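Local coordinates for uncharacterized protein (Pseudomonas aeruginosa PAO1, PDB 4R1D) that is an immunity protein, Tli4, that binds the type VI secretion lipase effector Tle4 and probably protects the producing bacterium from it, at residues K3-I7 / D17-D21; W105-R109 / I149-Y153; G185-L191 / W243-E249; L191-D196 / G224-L228; M209-R213 / R237-F241. All blocks are in the same frame, centred on the assembly; numbering follows the deposited sequence.

Contact 1: K3-I7 / D17-D21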
# COMPACT_ATOMS: atom_id res chain seq x y z
N LYS B 3 26.88 -25.78 -15.16
CA LYS B 3 25.73 -25.12 -15.77
C LYS B 3 25.15 -25.96 -16.91
O LYS B 3 24.59 -25.43 -17.88
CB LYS B 3 26.10 -23.73 -16.27
CG LYS B 3 26.59 -22.80 -15.18
CD LYS B 3 27.18 -21.52 -15.74
CE LYS B 3 26.16 -20.72 -16.51
NZ LYS B 3 26.78 -19.48 -17.05
N THR B 4 25.28 -27.27 -16.79
CA THR B 4 24.70 -28.17 -17.78
C THR B 4 23.19 -27.96 -17.84
O THR B 4 22.49 -28.09 -16.83
CB THR B 4 25.01 -29.65 -17.46
OG1 THR B 4 26.41 -29.89 -17.64
CG2 THR B 4 24.22 -30.56 -18.38
N GLY B 5 22.70 -27.61 -19.02
CA GLY B 5 21.27 -27.43 -19.22
C GLY B 5 20.74 -26.05 -18.86
O GLY B 5 19.57 -25.76 -19.09
N TRP B 6 21.59 -25.20 -18.29
CA TRP B 6 21.16 -23.83 -17.98
C TRP B 6 20.71 -23.12 -19.25
O TRP B 6 21.18 -23.45 -20.35
CB TRP B 6 22.27 -23.03 -17.29
CG TRP B 6 22.42 -23.37 -15.85
CD1 TRP B 6 22.38 -24.62 -15.29
CD2 TRP B 6 22.61 -22.45 -14.77
NE1 TRP B 6 22.56 -24.52 -13.92
CE2 TRP B 6 22.70 -23.20 -13.59
CE3 TRP B 6 22.73 -21.06 -14.70
CZ2 TRP B 6 22.89 -22.61 -12.34
CZ3 TRP B 6 22.93 -20.48 -13.46
CH2 TRP B 6 23.01 -21.25 -12.30
N ILE B 7 19.80 -22.17 -19.11
CA ILE B 7 19.20 -21.48 -20.24
C ILE B 7 19.53 -19.99 -20.21
O ILE B 7 19.36 -19.32 -19.18
CB ILE B 7 17.66 -21.63 -20.21
CG1 ILE B 7 17.27 -23.11 -20.27
CG2 ILE B 7 17.00 -20.85 -21.35
CD1 ILE B 7 15.79 -23.37 -20.02
N ASP B 17 21.76 -16.18 -17.35
CA ASP B 17 21.59 -17.63 -17.38
C ASP B 17 20.92 -18.14 -16.11
O ASP B 17 21.27 -17.71 -15.01
CB ASP B 17 22.95 -18.33 -17.55
CG ASP B 17 23.70 -17.85 -18.80
OD1 ASP B 17 23.09 -17.27 -19.71
OD2 ASP B 17 24.93 -18.08 -18.86
N LEU B 18 19.95 -19.05 -16.26
CA LEU B 18 19.26 -19.65 -15.13
C LEU B 18 19.20 -21.16 -15.32
O LEU B 18 19.25 -21.64 -16.45
CB LEU B 18 17.84 -19.08 -15.02
CG LEU B 18 17.80 -17.57 -14.79
CD1 LEU B 18 16.38 -17.02 -14.97
CD2 LEU B 18 18.35 -17.26 -13.41
N PRO B 19 19.10 -21.90 -14.21
CA PRO B 19 18.97 -23.36 -14.24
C PRO B 19 17.74 -23.77 -15.03
O PRO B 19 16.78 -23.00 -15.12
CB PRO B 19 18.78 -23.74 -12.76
CG PRO B 19 19.16 -22.54 -11.97
CD PRO B 19 19.02 -21.35 -12.85
N PRO B 20 17.75 -24.98 -15.60
CA PRO B 20 16.65 -25.35 -16.50
C PRO B 20 15.30 -25.48 -15.79
O PRO B 20 14.26 -25.30 -16.44
CB PRO B 20 17.11 -26.71 -17.07
CG PRO B 20 17.99 -27.27 -16.00
CD PRO B 20 18.71 -26.08 -15.41
N ASP B 21 15.30 -25.79 -14.50
CA ASP B 21 14.04 -25.97 -13.77
C ASP B 21 13.56 -24.69 -13.07
O ASP B 21 12.59 -24.71 -12.33
CB ASP B 21 14.17 -27.11 -12.75
CG ASP B 21 15.27 -26.88 -11.73
OD1 ASP B 21 16.25 -26.18 -12.07
OD2 ASP B 21 15.17 -27.40 -10.60
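Asp17, near the end of strand 14-18, meets Lys3 and Ile7. Its OD2 takes a salt bridge from Lys3 NZ at 2.9 Å, while OD1 is held by Thr8 and Arg296, so one carboxylate gathers three partners. Its CA also leans on Ile7 O, a CA-H...O contact of 3.3 Å from Asp17 CA. Leu18 then forms an antiparallel hydrogen-bonded pair with Ile7: Ile7 N donates to Leu18 O at 2.8 Å, and Leu18 N returns a bond to Ile7 O at 3.0 Å. At Pro19 the strand has ended, and the ring of Trp6 lies flat against the proline. Pro19 CA sits 3.6 Å from the centroid of the Trp6 five-membered ring, almost exactly on its normal, a textbook CH-pi contact. Pro20 carries on the apolar surface, with its CD 4.0 Å from Trp6 CD1; separately, Pro20 CB lies against the Gly5 carbonyl, 3.3 Å from Gly5 O. Trp6 is brought here by a type II turn from Lys3 to Trp6, closed by Trp6 N to Lys3 O at 3.0 Å; Gly5 holds the positive phi that such a turn favours at its third position. The pairing belongs to the hairpin of strands 7-11 and 14-18, which strand 296-297 extends beyond 14-18, and helix 281-292 packs on Trp6 through Leu287, Thr290 and Ile291.

Contact 2: W105-R109 / I149-Y153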
# COMPACT_ATOMS: atom_id res chain seq x y z
N TRP B 105 2.34 -12.84 -35.39
CA TRP B 105 1.34 -12.13 -34.61
C TRP B 105 1.36 -12.55 -33.14
O TRP B 105 1.27 -13.73 -32.81
CB TRP B 105 -0.03 -12.42 -35.21
CG TRP B 105 -1.14 -11.53 -34.77
CD1 TRP B 105 -1.55 -10.37 -35.36
CD2 TRP B 105 -2.00 -11.73 -33.65
NE1 TRP B 105 -2.61 -9.84 -34.68
CE2 TRP B 105 -2.91 -10.65 -33.62
CE3 TRP B 105 -2.09 -12.72 -32.66
CZ2 TRP B 105 -3.89 -10.54 -32.65
CZ3 TRP B 105 -3.07 -12.60 -31.70
CH2 TRP B 105 -3.96 -11.52 -31.70
N HIS B 106 1.51 -11.56 -32.25
CA HIS B 106 1.25 -11.73 -30.83
C HIS B 106 0.63 -10.43 -30.38
O HIS B 106 0.97 -9.37 -30.89
CB HIS B 106 2.55 -11.94 -30.03
CG HIS B 106 3.35 -13.12 -30.48
ND1 HIS B 106 2.95 -14.42 -30.26
CD2 HIS B 106 4.54 -13.19 -31.12
CE1 HIS B 106 3.86 -15.24 -30.75
NE2 HIS B 106 4.83 -14.52 -31.28
N VAL B 107 -0.27 -10.51 -29.41
CA VAL B 107 -0.99 -9.33 -28.95
C VAL B 107 -0.50 -8.82 -27.60
O VAL B 107 -0.15 -9.61 -26.73
CB VAL B 107 -2.49 -9.63 -28.84
CG1 VAL B 107 -3.08 -8.99 -27.61
CG2 VAL B 107 -3.19 -9.13 -30.06
N TYR B 108 -0.48 -7.50 -27.44
CA TYR B 108 -0.07 -6.88 -26.18
C TYR B 108 -1.00 -5.75 -25.79
O TYR B 108 -1.53 -5.05 -26.65
CB TYR B 108 1.36 -6.32 -26.30
CG TYR B 108 2.34 -7.37 -26.72
CD1 TYR B 108 3.14 -8.03 -25.79
CD2 TYR B 108 2.44 -7.75 -28.06
CE1 TYR B 108 4.03 -9.00 -26.18
CE2 TYR B 108 3.31 -8.72 -28.45
CZ TYR B 108 4.11 -9.35 -27.52
OH TYR B 108 4.99 -10.32 -27.94
N ARG B 109 -1.17 -5.56 -24.48
CA ARG B 109 -1.92 -4.43 -23.96
C ARG B 109 -0.95 -3.52 -23.22
O ARG B 109 -0.17 -3.98 -22.40
CB ARG B 109 -3.01 -4.90 -23.00
CG ARG B 109 -3.82 -3.75 -22.42
CD ARG B 109 -4.79 -4.24 -21.36
NE ARG B 109 -5.85 -3.26 -21.13
CZ ARG B 109 -6.81 -3.39 -20.22
NH1 ARG B 109 -6.84 -4.45 -19.43
NH2 ARG B 109 -7.75 -2.45 -20.09
N ILE B 149 10.87 -8.45 -24.75
CA ILE B 149 9.75 -8.75 -23.86
C ILE B 149 9.24 -10.16 -24.23
O ILE B 149 9.88 -10.85 -25.02
CB ILE B 149 8.64 -7.69 -24.00
CG1 ILE B 149 8.03 -7.73 -25.40
CG2 ILE B 149 9.21 -6.29 -23.71
CD1 ILE B 149 6.84 -6.81 -25.59
N ASP B 150 8.11 -10.58 -23.66
CA ASP B 150 7.55 -11.88 -24.02
C ASP B 150 7.31 -11.96 -25.52
O ASP B 150 6.59 -11.14 -26.07
CB ASP B 150 6.20 -12.10 -23.34
CG ASP B 150 6.26 -11.89 -21.85
OD1 ASP B 150 6.55 -12.85 -21.12
OD2 ASP B 150 6.02 -10.75 -21.43
N HIS B 151 7.91 -12.96 -26.17
CA HIS B 151 7.61 -13.27 -27.57
C HIS B 151 7.97 -12.18 -28.57
O HIS B 151 7.59 -12.26 -29.74
CB HIS B 151 6.13 -13.62 -27.73
CG HIS B 151 5.68 -14.76 -26.87
ND1 HIS B 151 5.94 -16.08 -27.17
CD2 HIS B 151 4.98 -14.77 -25.71
CE1 HIS B 151 5.42 -16.85 -26.23
NE2 HIS B 151 4.83 -16.08 -25.33
N ALA B 152 8.68 -11.16 -28.14
CA ALA B 152 8.99 -10.07 -29.04
C ALA B 152 10.13 -9.20 -28.55
O ALA B 152 10.72 -9.45 -27.49
CB ALA B 152 7.74 -9.22 -29.29
N TYR B 153 10.46 -8.18 -29.34
CA TYR B 153 11.35 -7.13 -28.86
C TYR B 153 11.02 -5.82 -29.53
O TYR B 153 10.56 -5.78 -30.67
CB TYR B 153 12.82 -7.49 -29.07
CG TYR B 153 13.24 -7.61 -30.52
CD1 TYR B 153 13.01 -8.77 -31.25
CD2 TYR B 153 13.91 -6.56 -31.15
CE1 TYR B 153 13.42 -8.88 -32.57
CE2 TYR B 153 14.32 -6.66 -32.46
CZ TYR B 153 14.07 -7.82 -33.16
OH TYR B 153 14.49 -7.90 -34.48
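His106 presents one ring face to His151, whose CB sits 3.8 Å from the centroid of the His106 ring and 11° off its normal, a CH-pi contact. The two imidazoles meet obliquely, planes at 31° and centroids 5.0 Å apart. Two residues on, Tyr108 reaches across with its whole ring: CE1 packs on Ile149 CD1 at 3.6 Å, and OH donates to Asp150 O at 2.6 Å while touching Ala152 CB at 3.3 Å. That carbonyl is within reach because Ile149 to Ala152 form a type II turn, closed by a weak bond from Ala152 N to Ile149 O at 3.4 Å; His151 occupies its third position with positive phi. The backbones stay well apart, 7.3 Å between the CA atoms of His106 and His151, so His106 and Tyr108 bridge by side chain, Tyr108 ending on backbone. Strand 107-115 runs between strands 92-100 and 33-38 of the large sheet, and the turn linking strands 146-149 and 152-155 of a small sheet rests against it, with Tyr37 meeting His151.

Contact 3: G185-L191 / W243-E249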
# COMPACT_ATOMS: atom_id res chain seq x y z
N GLY B 185 17.78 5.41 -16.02
CA GLY B 185 18.05 6.47 -15.07
C GLY B 185 18.91 6.01 -13.91
O GLY B 185 18.78 4.89 -13.40
N ALA B 186 19.80 6.89 -13.47
CA ALA B 186 20.67 6.57 -12.35
C ALA B 186 19.86 6.56 -11.06
O ALA B 186 19.05 7.45 -10.83
CB ALA B 186 21.81 7.57 -12.24
N GLU B 187 20.06 5.54 -10.23
CA GLU B 187 19.46 5.58 -8.91
C GLU B 187 20.07 6.76 -8.14
O GLU B 187 21.20 7.18 -8.40
CB GLU B 187 19.70 4.26 -8.17
CG GLU B 187 18.96 4.13 -6.85
CD GLU B 187 17.48 4.43 -6.97
OE1 GLU B 187 17.11 5.62 -6.82
OE2 GLU B 187 16.69 3.49 -7.20
N LEU B 188 19.30 7.29 -7.20
CA LEU B 188 19.66 8.53 -6.50
C LEU B 188 20.78 8.36 -5.47
O LEU B 188 21.44 9.33 -5.08
CB LEU B 188 18.42 9.12 -5.83
CG LEU B 188 17.44 9.86 -6.74
CD1 LEU B 188 16.95 8.98 -7.88
CD2 LEU B 188 16.26 10.39 -5.93
N ASN B 189 20.97 7.13 -5.01
CA ASN B 189 22.06 6.80 -4.09
C ASN B 189 22.64 5.44 -4.46
O ASN B 189 22.07 4.73 -5.29
CB ASN B 189 21.58 6.84 -2.63
CG ASN B 189 20.38 5.94 -2.37
OD1 ASN B 189 20.17 4.96 -3.06
ND2 ASN B 189 19.59 6.29 -1.36
N SER B 190 23.77 5.08 -3.86
CA SER B 190 24.40 3.79 -4.18
C SER B 190 24.11 2.73 -3.13
O SER B 190 23.91 3.03 -1.96
CB SER B 190 25.91 3.96 -4.38
OG SER B 190 26.49 4.58 -3.25
N LEU B 191 24.12 1.47 -3.55
CA LEU B 191 23.70 0.38 -2.69
C LEU B 191 24.42 0.28 -1.34
O LEU B 191 23.78 0.21 -0.31
CB LEU B 191 23.84 -0.95 -3.43
CG LEU B 191 23.62 -2.17 -2.54
CD1 LEU B 191 22.18 -2.24 -2.09
CD2 LEU B 191 24.00 -3.41 -3.34
N TRP B 243 22.79 -6.84 -5.11
CA TRP B 243 23.79 -6.46 -6.11
C TRP B 243 23.20 -5.34 -6.94
O TRP B 243 22.04 -5.41 -7.33
CB TRP B 243 24.09 -7.67 -7.00
CG TRP B 243 25.15 -7.48 -8.07
CD1 TRP B 243 26.49 -7.72 -7.95
CD2 TRP B 243 24.94 -7.09 -9.44
NE1 TRP B 243 27.13 -7.48 -9.15
CE2 TRP B 243 26.20 -7.09 -10.08
CE3 TRP B 243 23.81 -6.72 -10.19
CZ2 TRP B 243 26.37 -6.74 -11.43
CZ3 TRP B 243 23.98 -6.37 -11.53
CH2 TRP B 243 25.25 -6.39 -12.14
N GLU B 244 23.99 -4.30 -7.21
CA GLU B 244 23.49 -3.18 -7.95
C GLU B 244 24.56 -2.47 -8.76
O GLU B 244 25.72 -2.38 -8.35
CB GLU B 244 22.83 -2.17 -6.99
CG GLU B 244 22.13 -1.02 -7.70
CD GLU B 244 21.25 -0.21 -6.76
OE1 GLU B 244 20.79 -0.78 -5.75
OE2 GLU B 244 21.04 0.99 -7.03
N VAL B 245 24.14 -2.03 -9.94
CA VAL B 245 24.88 -1.09 -10.75
C VAL B 245 24.05 0.19 -10.72
O VAL B 245 22.89 0.19 -11.13
CB VAL B 245 24.99 -1.57 -12.20
CG1 VAL B 245 25.51 -0.45 -13.11
CG2 VAL B 245 25.87 -2.82 -12.27
N GLN B 246 24.63 1.27 -10.22
CA GLN B 246 23.86 2.51 -10.02
C GLN B 246 23.13 3.00 -11.26
O GLN B 246 21.96 3.41 -11.19
CB GLN B 246 24.75 3.62 -9.43
CG GLN B 246 23.97 4.89 -9.05
CD GLN B 246 24.73 5.76 -8.05
OE1 GLN B 246 25.88 5.49 -7.72
NE2 GLN B 246 24.07 6.81 -7.56
N GLY B 247 23.79 2.94 -12.41
CA GLY B 247 23.20 3.39 -13.66
C GLY B 247 23.69 4.76 -14.10
O GLY B 247 24.23 5.52 -13.30
N LYS B 248 23.49 5.07 -15.38
CA LYS B 248 23.84 6.37 -15.94
C LYS B 248 22.57 6.95 -16.53
O LYS B 248 21.69 6.21 -16.96
CB LYS B 248 24.86 6.21 -17.07
CG LYS B 248 26.12 5.44 -16.70
CD LYS B 248 27.03 6.25 -15.80
CE LYS B 248 28.39 5.57 -15.66
NZ LYS B 248 29.23 6.23 -14.62
N GLU B 249 22.48 8.27 -16.56
CA GLU B 249 21.29 8.93 -17.10
C GLU B 249 21.15 8.75 -18.61
O GLU B 249 22.14 8.76 -19.34
CB GLU B 249 21.31 10.42 -16.73
CG GLU B 249 21.50 10.65 -15.24
CD GLU B 249 21.04 12.01 -14.78
OE1 GLU B 249 20.74 12.14 -13.57
OE2 GLU B 249 20.98 12.94 -15.62
O HOH W 1 19.59 4.79 -17.93
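The two backbones run antiparallel and close at one end, CA atoms of Ala186 and Gly247 being 4.3 Å apart, then diverge to 6.4 Å between those of Leu191 and Glu244. Glu187 N donates to Gln246 O at 3.0 Å, and a water spans Gly185 N and Lys248 O, 2.7 Å from each. Gly247 fits this tight approach: a CB there would crowd Gly185 O, and its own phi of 102° favours glycine. Among the side chains, Gln246 folds over the first segment so that its NE2 gives a 3.0 Å hydrogen bond to Glu187 O. With the backbone bond, this holds Glu187 by both its N and its O. Leu191 CB packs against Glu244 OE1 at 3.8 Å, an acid group whose charge is met by Arg194. Glu187 OE1 and OE2 accept from Lys100 N and Ala101 N of the partner chain, and Leu188 and Asn189 pack on its Pro99. This is a loop pairing beside the end of a strand, leading into helix 191-205 and forming part of the binding surface in the Tle4-Tli4 complex.

Contact 4: L191-D196 / G224-L228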
# COMPACT_ATOMS: atom_id res chain seq x y z
N LEU B 191 24.12 1.47 -3.55
CA LEU B 191 23.70 0.38 -2.69
C LEU B 191 24.42 0.28 -1.34
O LEU B 191 23.78 0.21 -0.31
CB LEU B 191 23.84 -0.95 -3.43
CG LEU B 191 23.62 -2.17 -2.54
CD1 LEU B 191 22.18 -2.24 -2.09
CD2 LEU B 191 24.00 -3.41 -3.34
N LEU B 192 25.74 0.25 -1.34
CA LEU B 192 26.44 0.04 -0.08
C LEU B 192 26.18 1.18 0.89
O LEU B 192 25.90 0.95 2.07
CB LEU B 192 27.94 -0.14 -0.29
CG LEU B 192 28.35 -1.31 -1.19
CD1 LEU B 192 29.84 -1.61 -1.01
CD2 LEU B 192 27.51 -2.54 -0.90
N GLU B 193 26.26 2.42 0.40
CA GLU B 193 26.02 3.58 1.25
C GLU B 193 24.58 3.59 1.75
O GLU B 193 24.31 4.03 2.86
CB GLU B 193 26.33 4.89 0.51
CG GLU B 193 25.28 5.33 -0.49
CD GLU B 193 25.66 6.61 -1.23
OE1 GLU B 193 24.81 7.14 -1.97
OE2 GLU B 193 26.81 7.08 -1.06
N ARG B 194 23.66 3.08 0.93
CA ARG B 194 22.23 3.09 1.23
C ARG B 194 21.86 2.17 2.39
O ARG B 194 21.12 2.58 3.31
CB ARG B 194 21.44 2.67 -0.02
CG ARG B 194 19.95 2.50 0.19
CD ARG B 194 19.30 1.89 -1.07
NE ARG B 194 19.85 2.49 -2.28
CZ ARG B 194 20.17 1.80 -3.38
NH1 ARG B 194 19.97 0.49 -3.42
NH2 ARG B 194 20.68 2.42 -4.43
N VAL B 195 22.36 0.94 2.35
CA VAL B 195 21.88 -0.09 3.28
C VAL B 195 22.77 -0.32 4.48
O VAL B 195 22.37 -1.03 5.40
CB VAL B 195 21.73 -1.47 2.59
CG1 VAL B 195 20.78 -1.38 1.44
CG2 VAL B 195 23.08 -2.00 2.16
N ASP B 196 23.97 0.24 4.48
CA ASP B 196 24.93 -0.11 5.52
C ASP B 196 24.43 0.19 6.93
O ASP B 196 24.57 -0.64 7.83
CB ASP B 196 26.28 0.55 5.29
CG ASP B 196 27.33 0.03 6.24
OD1 ASP B 196 27.73 -1.15 6.10
OD2 ASP B 196 27.74 0.78 7.14
N GLY B 224 29.25 -3.48 -10.82
CA GLY B 224 28.35 -3.82 -9.73
C GLY B 224 29.01 -3.83 -8.36
O GLY B 224 30.22 -4.04 -8.24
N GLU B 225 28.22 -3.57 -7.32
CA GLU B 225 28.68 -3.73 -5.95
C GLU B 225 27.66 -4.59 -5.22
O GLU B 225 26.50 -4.61 -5.60
CB GLU B 225 28.86 -2.37 -5.27
CG GLU B 225 29.90 -1.51 -5.99
CD GLU B 225 30.35 -0.30 -5.18
OE1 GLU B 225 29.56 0.22 -4.37
OE2 GLU B 225 31.51 0.13 -5.38
N GLU B 226 28.10 -5.32 -4.20
CA GLU B 226 27.20 -6.26 -3.54
C GLU B 226 27.32 -6.22 -2.03
O GLU B 226 28.34 -5.81 -1.48
CB GLU B 226 27.46 -7.68 -4.04
CG GLU B 226 28.74 -8.27 -3.52
CD GLU B 226 29.06 -9.62 -4.13
OE1 GLU B 226 28.19 -10.21 -4.81
OE2 GLU B 226 30.20 -10.08 -3.93
N TYR B 227 26.27 -6.69 -1.36
CA TYR B 227 26.23 -6.75 0.07
C TYR B 227 25.44 -8.01 0.35
O TYR B 227 24.30 -8.14 -0.09
CB TYR B 227 25.48 -5.51 0.61
CG TYR B 227 25.92 -5.05 1.98
CD1 TYR B 227 26.18 -5.97 2.99
CD2 TYR B 227 26.07 -3.70 2.27
CE1 TYR B 227 26.58 -5.55 4.25
CE2 TYR B 227 26.47 -3.28 3.53
CZ TYR B 227 26.72 -4.21 4.52
OH TYR B 227 27.12 -3.80 5.77
N LEU B 228 26.04 -8.95 1.07
CA LEU B 228 25.44 -10.27 1.24
C LEU B 228 25.33 -10.60 2.72
O LEU B 228 26.35 -10.63 3.42
CB LEU B 228 26.31 -11.34 0.56
CG LEU B 228 26.11 -11.70 -0.91
CD1 LEU B 228 26.04 -10.50 -1.83
CD2 LEU B 228 27.21 -12.66 -1.37
O HOH W 2 27.19 0.37 -3.91
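Leu191 starts the helix pointing at the strand, its CD2 3.6 Å from Glu225 O, and it also meets Trp96 of the partner chain. Leu192 reaches further along the strand: CD2 lies 3.4 Å from Glu226 O and 3.7 Å from Tyr227 CD2, while CG approaches Glu225 OE1 at 3.7 Å. At this first turn of the helix a water takes the Leu192 N hydrogen at 3.0 Å and donates to Glu225 OE1 at 2.4 Å, tying the start of the helix to a strand carboxylate. The pattern is helix-on-sheet packing: helix 191-205 lies over one face of the large antiparallel sheet, and the short segment axes pass 8.6 Å apart at 28°. Further on, Val195 wedges CG2 against Tyr227 CD2 at 3.4 Å, so Leu192 and Val195 share one aromatic ring. Asp196, a turn after Leu192, accepts the Tyr227 hydroxyl, OH to OD1 at 2.7 Å; the same oxygen bridges to Lys214.

Contact 5: M209-R213 / R237-F241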
# COMPACT_ATOMS: atom_id res chain seq x y z
N MET B 209 22.75 -12.73 13.10
CA MET B 209 22.99 -12.11 11.80
C MET B 209 24.49 -12.05 11.50
O MET B 209 25.29 -11.85 12.41
CB MET B 209 22.44 -10.67 11.77
CG MET B 209 20.92 -10.56 11.57
SD MET B 209 20.33 -11.25 10.01
CE MET B 209 20.07 -12.93 10.42
N GLU B 210 24.85 -12.23 10.24
CA GLU B 210 26.23 -11.99 9.83
C GLU B 210 26.33 -11.48 8.40
O GLU B 210 25.46 -11.75 7.57
CB GLU B 210 27.08 -13.25 10.00
CG GLU B 210 26.88 -14.31 8.95
CD GLU B 210 27.72 -15.55 9.21
OE1 GLU B 210 27.15 -16.56 9.65
OE2 GLU B 210 28.95 -15.51 8.99
N THR B 211 27.39 -10.73 8.12
CA THR B 211 27.67 -10.33 6.76
C THR B 211 28.59 -11.36 6.12
O THR B 211 29.67 -11.63 6.63
CB THR B 211 28.32 -8.93 6.71
OG1 THR B 211 27.37 -7.96 7.17
CG2 THR B 211 28.73 -8.58 5.29
N LEU B 212 28.15 -11.94 5.01
CA LEU B 212 28.99 -12.91 4.30
C LEU B 212 29.97 -12.24 3.37
O LEU B 212 31.06 -12.76 3.13
CB LEU B 212 28.14 -13.91 3.51
CG LEU B 212 27.14 -14.78 4.29
CD1 LEU B 212 26.37 -15.71 3.37
CD2 LEU B 212 27.86 -15.57 5.38
N ARG B 213 29.59 -11.07 2.85
CA ARG B 213 30.38 -10.41 1.84
C ARG B 213 29.92 -8.98 1.65
O ARG B 213 28.72 -8.69 1.68
CB ARG B 213 30.25 -11.18 0.52
CG ARG B 213 31.54 -11.38 -0.24
CD ARG B 213 31.24 -11.80 -1.68
NE ARG B 213 31.19 -13.24 -1.88
CZ ARG B 213 30.71 -13.82 -2.98
NH1 ARG B 213 30.22 -13.07 -3.96
NH2 ARG B 213 30.71 -15.14 -3.10
N ARG B 237 17.53 -20.79 8.53
CA ARG B 237 18.50 -19.82 8.04
C ARG B 237 17.91 -18.96 6.95
O ARG B 237 17.30 -19.46 6.00
CB ARG B 237 19.75 -20.53 7.52
CG ARG B 237 20.90 -19.58 7.17
CD ARG B 237 22.21 -20.13 7.72
NE ARG B 237 23.37 -19.28 7.47
CZ ARG B 237 23.88 -18.43 8.35
NH1 ARG B 237 23.33 -18.29 9.56
NH2 ARG B 237 24.95 -17.72 8.03
N GLY B 238 18.09 -17.65 7.08
CA GLY B 238 17.66 -16.70 6.07
C GLY B 238 18.84 -16.07 5.35
O GLY B 238 19.98 -16.12 5.81
N TYR B 239 18.56 -15.47 4.20
CA TYR B 239 19.60 -14.86 3.38
C TYR B 239 19.05 -13.60 2.75
O TYR B 239 17.87 -13.53 2.43
CB TYR B 239 19.98 -15.81 2.25
CG TYR B 239 20.69 -17.07 2.69
CD1 TYR B 239 22.05 -17.07 2.94
CD2 TYR B 239 19.99 -18.25 2.86
CE1 TYR B 239 22.70 -18.22 3.34
CE2 TYR B 239 20.63 -19.42 3.27
CZ TYR B 239 21.99 -19.39 3.50
OH TYR B 239 22.65 -20.53 3.90
N THR B 240 19.92 -12.61 2.56
CA THR B 240 19.58 -11.49 1.68
C THR B 240 20.84 -11.04 0.95
O THR B 240 21.77 -10.52 1.55
CB THR B 240 18.95 -10.33 2.45
OG1 THR B 240 17.76 -10.79 3.11
CG2 THR B 240 18.57 -9.22 1.49
N PHE B 241 20.87 -11.33 -0.35
CA PHE B 241 22.00 -11.02 -1.21
C PHE B 241 21.56 -9.91 -2.15
O PHE B 241 20.51 -10.00 -2.78
CB PHE B 241 22.41 -12.24 -2.05
CG PHE B 241 22.94 -13.39 -1.25
CD1 PHE B 241 23.09 -13.30 0.13
CD2 PHE B 241 23.28 -14.58 -1.88
CE1 PHE B 241 23.57 -14.37 0.86
CE2 PHE B 241 23.76 -15.66 -1.16
CZ PHE B 241 23.91 -15.55 0.21
O HOH W 3 24.70 -16.48 11.43
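Leu212 and Arg237 give up most surface here, with Glu210 next. Strands 209-214 and 236-245 are not neighbours: strand 225-233 lies between them, so the segment axes stay 9.1 Å apart at closest, crossing at -43°, and long side chains must span the gap. Leu212 reaches over with CD1, 4.0 Å from Phe241 CE1 and 4.4 Å from Tyr239 CE1, at the edge of the tyrosine ring. Leu212 and Arg213 both lie opposite Leu228 of the intervening strand, a classic beta bulge that interrupts the regular alternation of the edge strand. Arg237 NH2 forms a 3.0 Å salt bridge with Glu210 OE1, and a water also joins that oxygen (3.0 Å) to Arg237 NH1 (2.9 Å). The same guanidinium bonds to Ser232 and Asp281, Tyr239 OH likewise to Asp281, which lies on helix 281-292. The chemistry thus splits in two, charged and hydrated at the strand starts, apolar toward Phe241, where Trp288 and Leu285 of the helix continue the packing.

From the N terminus, contact 1 closes a short hairpin loop and joins the chain's first residues to strand 14-18, touching none of the others (nearest atoms about 12 Å away). Contact 2 then closes a loop of about forty residues, bringing the small sheet against the large one's N-terminal half; its centre is about 29 Å from that of contact 3. Contact 3 opens at 185 and closes last, enclosing contacts 4 and 5. These two cross: their segments alternate along the chain, with helix 191-205, then strand 209-214, then 225-233, then 236-245. Contacts 3 and 4 share Leu191 and touch where Arg194 meets Glu244; contacts 4 and 5 touch at Leu228 and Leu212.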